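Local atomic coordinates of CHIR AB1 (Gallus gallus, PDB entry 2VSD), a protein that probably serves as an avian Fc receptor of the immune system, this chain being its immunoglobulin-like binding domain. Residues T23-L28 / Q53-F58. Numbering follows the deposited sequence.
Sequences TLRCHL and QDAAEF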
loop_
_atom_site.group_PDB
_atom_site.type_symbol
_atom_site.label_atom_id
_atom_site.label_comp_id
_atom_site.label_asym_id
_atom_site.label_seq_id
_atom_site.Cartn_x
_atom_site.Cartn_y
_atom_site.Cartn_z
ATOM N N THR A 23 -12.356 15.580 -0.775
ATOM C CA THR A 23 -12.684 14.369 -0.067
ATOM C C THR A 23 -12.915 13.297 -1.114
ATOM O O THR A 23 -13.765 13.452 -2.025
ATOM C CB THR A 23 -13.973 14.528 0.784
ATOM O OG1 THR A 23 -13.749 15.488 1.825
ATOM C CG2 THR A 23 -14.311 13.182 1.434
ATOM N N LEU A 24 -12.166 12.212 -0.975
ATOM C CA LEU A 24 -12.321 11.029 -1.788
ATOM C C LEU A 24 -12.964 9.984 -0.897
ATOM O O LEU A 24 -12.364 9.552 0.097
ATOM C CB LEU A 24 -10.944 10.497 -2.241
ATOM C CG LEU A 24 -10.194 11.201 -3.378
ATOM C CD1 LEU A 24 -10.897 11.010 -4.723
ATOM C CD2 LEU A 24 -9.903 12.672 -3.094
ATOM N N ARG A 25 -14.183 9.604 -1.238
ATOM C CA ARG A 25 -14.948 8.719 -0.371
ATOM C C ARG A 25 -14.993 7.341 -1.030
ATOM O O ARG A 25 -15.487 7.187 -2.174
ATOM C CB ARG A 25 -16.348 9.314 -0.146
ATOM C CG ARG A 25 -17.237 8.492 0.727
ATOM C CD ARG A 25 -18.534 9.248 1.036
ATOM N NE ARG A 25 -19.526 8.347 1.628
ATOM C CZ ARG A 25 -19.712 8.174 2.935
ATOM N NH1 ARG A 25 -18.980 8.848 3.822
ATOM N NH2 ARG A 25 -20.648 7.330 3.355
ATOM N N CYS A 26 -14.488 6.337 -0.310
ATOM C CA CYS A 26 -14.391 4.993 -0.858
ATOM C C CYS A 26 -15.496 4.179 -0.225
ATOM O O CYS A 26 -15.495 3.969 1.005
ATOM C CB CYS A 26 -13.033 4.342 -0.559
ATOM S SG CYS A 26 -12.786 2.725 -1.376
ATOM N N HIS A 27 -16.422 3.736 -1.064
ATOM C CA HIS A 27 -17.607 2.986 -0.601
ATOM C C HIS A 27 -17.384 1.499 -0.670
ATOM O O HIS A 27 -17.035 0.975 -1.714
ATOM C CB HIS A 27 -18.815 3.326 -1.472
ATOM C CG HIS A 27 -19.199 4.769 -1.423
ATOM N ND1 HIS A 27 -18.738 5.695 -2.338
ATOM C CD2 HIS A 27 -20.000 5.448 -0.568
ATOM C CE1 HIS A 27 -19.235 6.885 -2.047
ATOM N NE2 HIS A 27 -20.009 6.762 -0.981
ATOM N N LEU A 28 -17.606 0.811 0.446
ATOM C CA LEU A 28 -17.467 -0.643 0.448
ATOM C C LEU A 28 -18.407 -1.292 1.467
ATOM O O LEU A 28 -19.117 -0.577 2.170
ATOM C CB LEU A 28 -15.997 -1.097 0.594
ATOM C CG LEU A 28 -14.810 -0.632 1.475
ATOM C CD1 LEU A 28 -14.819 0.833 1.934
ATOM C CD2 LEU A 28 -14.490 -1.585 2.647
ATOM N N GLN A 53 -18.943 1.315 9.400
ATOM C CA GLN A 53 -18.867 2.402 8.413
ATOM C C GLN A 53 -19.251 1.915 7.000
ATOM O O GLN A 53 -18.932 0.801 6.625
ATOM C CB GLN A 53 -17.438 2.964 8.378
ATOM C CG GLN A 53 -17.039 3.958 9.478
ATOM C CD GLN A 53 -15.585 4.438 9.325
ATOM O OE1 GLN A 53 -14.635 3.748 9.722
ATOM N NE2 GLN A 53 -15.407 5.623 8.740
ATOM N N ASP A 54 -19.934 2.749 6.216
ATOM C CA ASP A 54 -20.246 2.423 4.809
ATOM C C ASP A 54 -19.101 2.797 3.863
ATOM O O ASP A 54 -19.100 2.388 2.704
ATOM C CB ASP A 54 -21.509 3.161 4.333
ATOM C CG ASP A 54 -22.777 2.472 4.764
ATOM O OD1 ASP A 54 -22.872 1.225 4.588
ATOM O OD2 ASP A 54 -23.674 3.185 5.273
ATOM N N ALA A 55 -18.160 3.594 4.370
ATOM C CA ALA A 55 -17.079 4.182 3.550
ATOM C C ALA A 55 -15.880 4.603 4.396
ATOM O O ALA A 55 -16.003 4.816 5.605
ATOM C CB ALA A 55 -17.617 5.400 2.770
ATOM N N ALA A 56 -14.710 4.693 3.766
ATOM C CA ALA A 56 -13.561 5.378 4.356
ATOM C C ALA A 56 -13.447 6.654 3.548
ATOM O O ALA A 56 -13.623 6.608 2.347
ATOM C CB ALA A 56 -12.287 4.556 4.181
ATOM N N GLU A 57 -13.172 7.777 4.203
ATOM C CA GLU A 57 -13.021 9.050 3.507
ATOM C C GLU A 57 -11.594 9.519 3.672
ATOM O O GLU A 57 -11.052 9.471 4.785
ATOM C CB GLU A 57 -13.963 10.113 4.084
ATOM C CG GLU A 57 -15.401 9.937 3.639
ATOM C CD GLU A 57 -16.256 11.151 3.932
ATOM O OE1 GLU A 57 -15.840 12.017 4.731
ATOM O OE2 GLU A 57 -17.351 11.238 3.341
ATOM N N PHE A 58 -10.988 9.962 2.572
ATOM C CA PHE A 58 -9.663 10.537 2.620
ATOM C C PHE A 58 -9.862 11.998 2.294
ATOM O O PHE A 58 -10.179 12.337 1.150
ATOM C CB PHE A 58 -8.759 9.888 1.555
ATOM C CG PHE A 58 -8.607 8.403 1.712
ATOM C CD1 PHE A 58 -7.534 7.875 2.445
ATOM C CD2 PHE A 58 -9.544 7.523 1.165
ATOM C CE1 PHE A 58 -7.394 6.505 2.603
ATOM C CE2 PHE A 58 -9.419 6.149 1.328
ATOM C CZ PHE A 58 -8.343 5.637 2.045
HETATM O O HOH W 1 -22.022 -0.411 2.838
#
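Leu-24 and Phe-58 face each other as an antiparallel hydrogen-bonded pair, with Leu-24 N to Phe-58 O and Phe-58 N to Leu-24 O both 2.9 Å. The N-to-C directions of 23-27 and 55-58 are 162° apart, close to exactly antiparallel, and Cys-26 with Ala-56 repeats the pattern, Cys-26 N giving a nearly straight bond of 2.8 Å to Ala-56 O. Beyond the strand end, Leu-28 N still reaches Asp-54 O, and a water donates to both Leu-28 O and Asp-54 OD1; Asp-54 OD2 pairs with Arg-30.

Alternation gives the sheet two unlike faces. Leu-24, Cys-26, Ala-56 and Phe-58 look into the sandwich, where apolar groups suit the buried core: the edge of the Phe-58 ring lies near Cys-26 CB, CE2 at 4.5 Å, and the ring also packs on Leu-37 and Phe-45. Cys-26 SG, anti to its backbone N (chi1 -174°), is bonded to Cys-73 of the opposite sheet.

On the other face Arg-25 stretches out from CG to NE and lays its guanidinium over Ala-55, whose CB lies against one face of the group, 3.5 Å from its plane and over its centre; a small methyl suits this place. Arg-25 NH1 makes a salt bridge of 2.9 Å with Glu-57 OE2, which lies near the guanidinium plane while the two planar groups stand 86° apart. Thr-23 CG2 packs against Glu-57 CD at 3.8 Å. An alanine in place of Arg-25 would probably leave Glu-57 without this cationic mate and uncover the Ala-55 methyl.

Backbone bonds thus join neighbouring strands of one immunoglobulin sheet, while the disulfide and apolar side chains tie it to the other and a charged pair bridges the strands on its outer face.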